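PDB 3IR4: glutaredoxin 2 from Salmonella enterica subsp. enterica serovar Typhimurium, which binds glutathione and probably catalyses glutathione-dependent thiol-disulphide exchange. Local coordinates for residues M4-Y9 / V29-L34. Residues are numbered along the deposited sequence; the frame is centred on the assembly and turned at random. Where two conformers were deposited one is given.
Sequences MKLYIY and VELNVL
Lys5 and Glu30 run side by side on one face of two parallel strands. Lys5 CB lies 3.9 Å from Asn32 ND2. CG and CD pass the carboxylate, CD lying 3.4 Å from Glu30 OE2, and CE lies near both carboxylate oxygens, closer to OE2. The chain is extended beyond CG, and NZ ends 4.1 Å from Glu30 OE2, too far for a salt bridge; one water bridges that gap, accepting from NZ and donating to OE2. Asn32 ND2 donates to the same oxygen, Glu30 OE2, at 2.9 Å, using the anti lone pair of OE2, which lies almost in the amide plane. This bond probably fixes the amide; ND2 lies over one face of the Tyr7 ring, with the amide and ring planes 22° apart and Asn32 CB 3.5 Å from Tyr7 CD2. On the other face, Leu6, Ile8, Leu31 and Val33 form an apolar layer, Ile8 CG1 meeting Val33 CG2 at 3.9 Å; Leu6, Leu31 and Ile8 also touch helix 13-25. Five backbone bonds, from Glu30 N to Met4 O through to Leu34 N to Ile8 O, join the strands. At the far end Tyr9, hydrogen-bonded to Lys49, reaches bound glutathione. Strand 5-8, helix 13-25 and strand 30-33 make the beta-alpha-beta unit that opens the thioredoxin fold.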
loop_
_atom_site.group_PDB
_atom_site.type_symbol
_atom_site.label_atom_id
_atom_site.label_comp_id
_atom_site.label_asym_id
_atom_site.label_seq_id
_atom_site.Cartn_x
_atom_site.Cartn_y
_atom_site.Cartn_z
HETATM N N MSE A 4 8.904 1.717 -18.752
HETATM C CA MSE A 4 7.764 1.352 -17.923
HETATM C C MSE A 4 7.194 2.508 -17.131
HETATM O O MSE A 4 7.922 3.334 -16.604
HETATM C CB MSE A 4 8.097 0.195 -16.987
HETATM C CG MSE A 4 8.181 -1.135 -17.768
HETATM SE SE MSE A 4 8.516 -2.652 -16.681
HETATM C CE MSE A 4 10.388 -2.438 -16.559
ATOM N N LYS A 5 5.865 2.543 -17.099
ATOM C CA LYS A 5 5.105 3.569 -16.379
ATOM C C LYS A 5 4.104 2.863 -15.461
ATOM O O LYS A 5 3.565 1.825 -15.807
ATOM C CB LYS A 5 4.328 4.472 -17.348
ATOM C CG LYS A 5 5.206 5.149 -18.394
ATOM C CD LYS A 5 4.496 6.168 -19.273
ATOM C CE LYS A 5 5.504 6.839 -20.233
ATOM N NZ LYS A 5 4.881 7.796 -21.205
ATOM N N LEU A 6 3.852 3.440 -14.290
ATOM C CA LEU A 6 2.891 2.879 -13.380
ATOM C C LEU A 6 1.907 3.972 -12.967
ATOM O O LEU A 6 2.301 4.983 -12.392
ATOM C CB LEU A 6 3.658 2.324 -12.194
ATOM C CG LEU A 6 2.895 1.438 -11.205
ATOM C CD1 LEU A 6 2.514 0.118 -11.858
ATOM C CD2 LEU A 6 3.731 1.200 -9.964
ATOM N N TYR A 7 0.629 3.717 -13.251
ATOM C CA TYR A 7 -0.498 4.643 -12.994
ATOM C C TYR A 7 -1.097 4.211 -11.672
ATOM O O TYR A 7 -1.493 3.058 -11.492
ATOM C CB TYR A 7 -1.505 4.612 -14.143
ATOM C CG TYR A 7 -0.873 5.096 -15.428
ATOM C CD1 TYR A 7 -0.235 4.230 -16.279
ATOM C CD2 TYR A 7 -0.877 6.438 -15.749
ATOM C CE1 TYR A 7 0.408 4.690 -17.426
ATOM C CE2 TYR A 7 -0.261 6.910 -16.888
ATOM C CZ TYR A 7 0.368 6.019 -17.739
ATOM O OH TYR A 7 0.972 6.449 -18.891
ATOM N N ILE A 8 -1.169 5.161 -10.739
ATOM C CA ILE A 8 -1.491 4.878 -9.358
ATOM C C ILE A 8 -2.308 5.943 -8.672
ATOM O O ILE A 8 -2.452 7.067 -9.141
ATOM C CB ILE A 8 -0.163 4.721 -8.514
ATOM C CG1 ILE A 8 0.633 6.032 -8.434
ATOM C CG2 ILE A 8 0.739 3.608 -9.074
ATOM C CD1 ILE A 8 1.855 5.992 -7.515
ATOM N N TYR A 9 -2.808 5.551 -7.486
ATOM C CA TYR A 9 -3.187 6.499 -6.416
ATOM C C TYR A 9 -2.138 6.249 -5.322
ATOM O O TYR A 9 -1.852 5.105 -4.985
ATOM C CB TYR A 9 -4.574 6.240 -5.848
ATOM C CG TYR A 9 -5.680 6.242 -6.855
ATOM C CD1 TYR A 9 -5.694 7.120 -7.928
ATOM C CD2 TYR A 9 -6.741 5.355 -6.706
ATOM C CE1 TYR A 9 -6.737 7.065 -8.881
ATOM C CE2 TYR A 9 -7.766 5.314 -7.624
ATOM C CZ TYR A 9 -7.756 6.152 -8.727
ATOM O OH TYR A 9 -8.775 6.045 -9.641
ATOM N N VAL A 29 11.178 3.250 -12.886
ATOM C CA VAL A 29 9.760 3.306 -13.193
ATOM C C VAL A 29 9.290 4.745 -13.155
ATOM O O VAL A 29 9.738 5.506 -12.299
ATOM C CB VAL A 29 8.905 2.423 -12.249
ATOM C CG1 VAL A 29 9.035 2.862 -10.809
ATOM C CG2 VAL A 29 7.438 2.364 -12.730
ATOM N N GLU A 30 8.451 5.128 -14.109
ATOM C CA GLU A 30 7.837 6.450 -14.102
ATOM C C GLU A 30 6.475 6.374 -13.443
ATOM O O GLU A 30 5.542 5.799 -14.003
ATOM C CB GLU A 30 7.684 6.997 -15.512
ATOM C CG GLU A 30 7.155 8.387 -15.573
ATOM C CD GLU A 30 6.738 8.728 -16.974
ATOM O OE1 GLU A 30 7.578 8.917 -17.837
ATOM O OE2 GLU A 30 5.528 8.752 -17.246
ATOM N N LEU A 31 6.356 6.969 -12.246
ATOM C CA LEU A 31 5.091 7.007 -11.549
ATOM C C LEU A 31 4.190 8.103 -12.102
ATOM O O LEU A 31 4.653 9.194 -12.406
ATOM C CB LEU A 31 5.314 7.269 -10.083
ATOM C CG LEU A 31 6.218 6.273 -9.339
ATOM C CD1 LEU A 31 6.399 6.720 -7.883
ATOM C CD2 LEU A 31 5.694 4.841 -9.435
ATOM N N ASN A 32 2.913 7.789 -12.235
ATOM C CA ASN A 32 1.928 8.764 -12.702
ATOM C C ASN A 32 0.714 8.659 -11.808
ATOM O O ASN A 32 -0.024 7.675 -11.865
ATOM C CB ASN A 32 1.516 8.450 -14.136
ATOM C CG ASN A 32 2.591 8.754 -15.119
ATOM O OD1 ASN A 32 2.619 9.837 -15.656
ATOM N ND2 ASN A 32 3.439 7.776 -15.424
ATOM N N VAL A 33 0.513 9.645 -10.941
ATOM C CA VAL A 33 -0.622 9.621 -10.048
ATOM C C VAL A 33 -1.821 10.211 -10.765
ATOM O O VAL A 33 -1.752 11.335 -11.270
ATOM C CB VAL A 33 -0.345 10.435 -8.775
ATOM C CG1 VAL A 33 -1.592 10.376 -7.889
ATOM C CG2 VAL A 33 0.855 9.914 -8.014
ATOM N N LEU A 34 -2.886 9.445 -10.861
ATOM C CA LEU A 34 -4.125 9.886 -11.460
ATOM C C LEU A 34 -5.036 10.534 -10.442
ATOM O O LEU A 34 -5.042 10.156 -9.282
ATOM C CB LEU A 34 -4.839 8.676 -12.066
ATOM C CG LEU A 34 -4.116 7.977 -13.208
ATOM C CD1 LEU A 34 -4.885 6.729 -13.648
ATOM C CD2 LEU A 34 -3.914 8.961 -14.365
HETATM O O HOH W 1 4.128 9.657 -19.279
HETATM O O HOH W 2 7.462 9.940 -20.280
#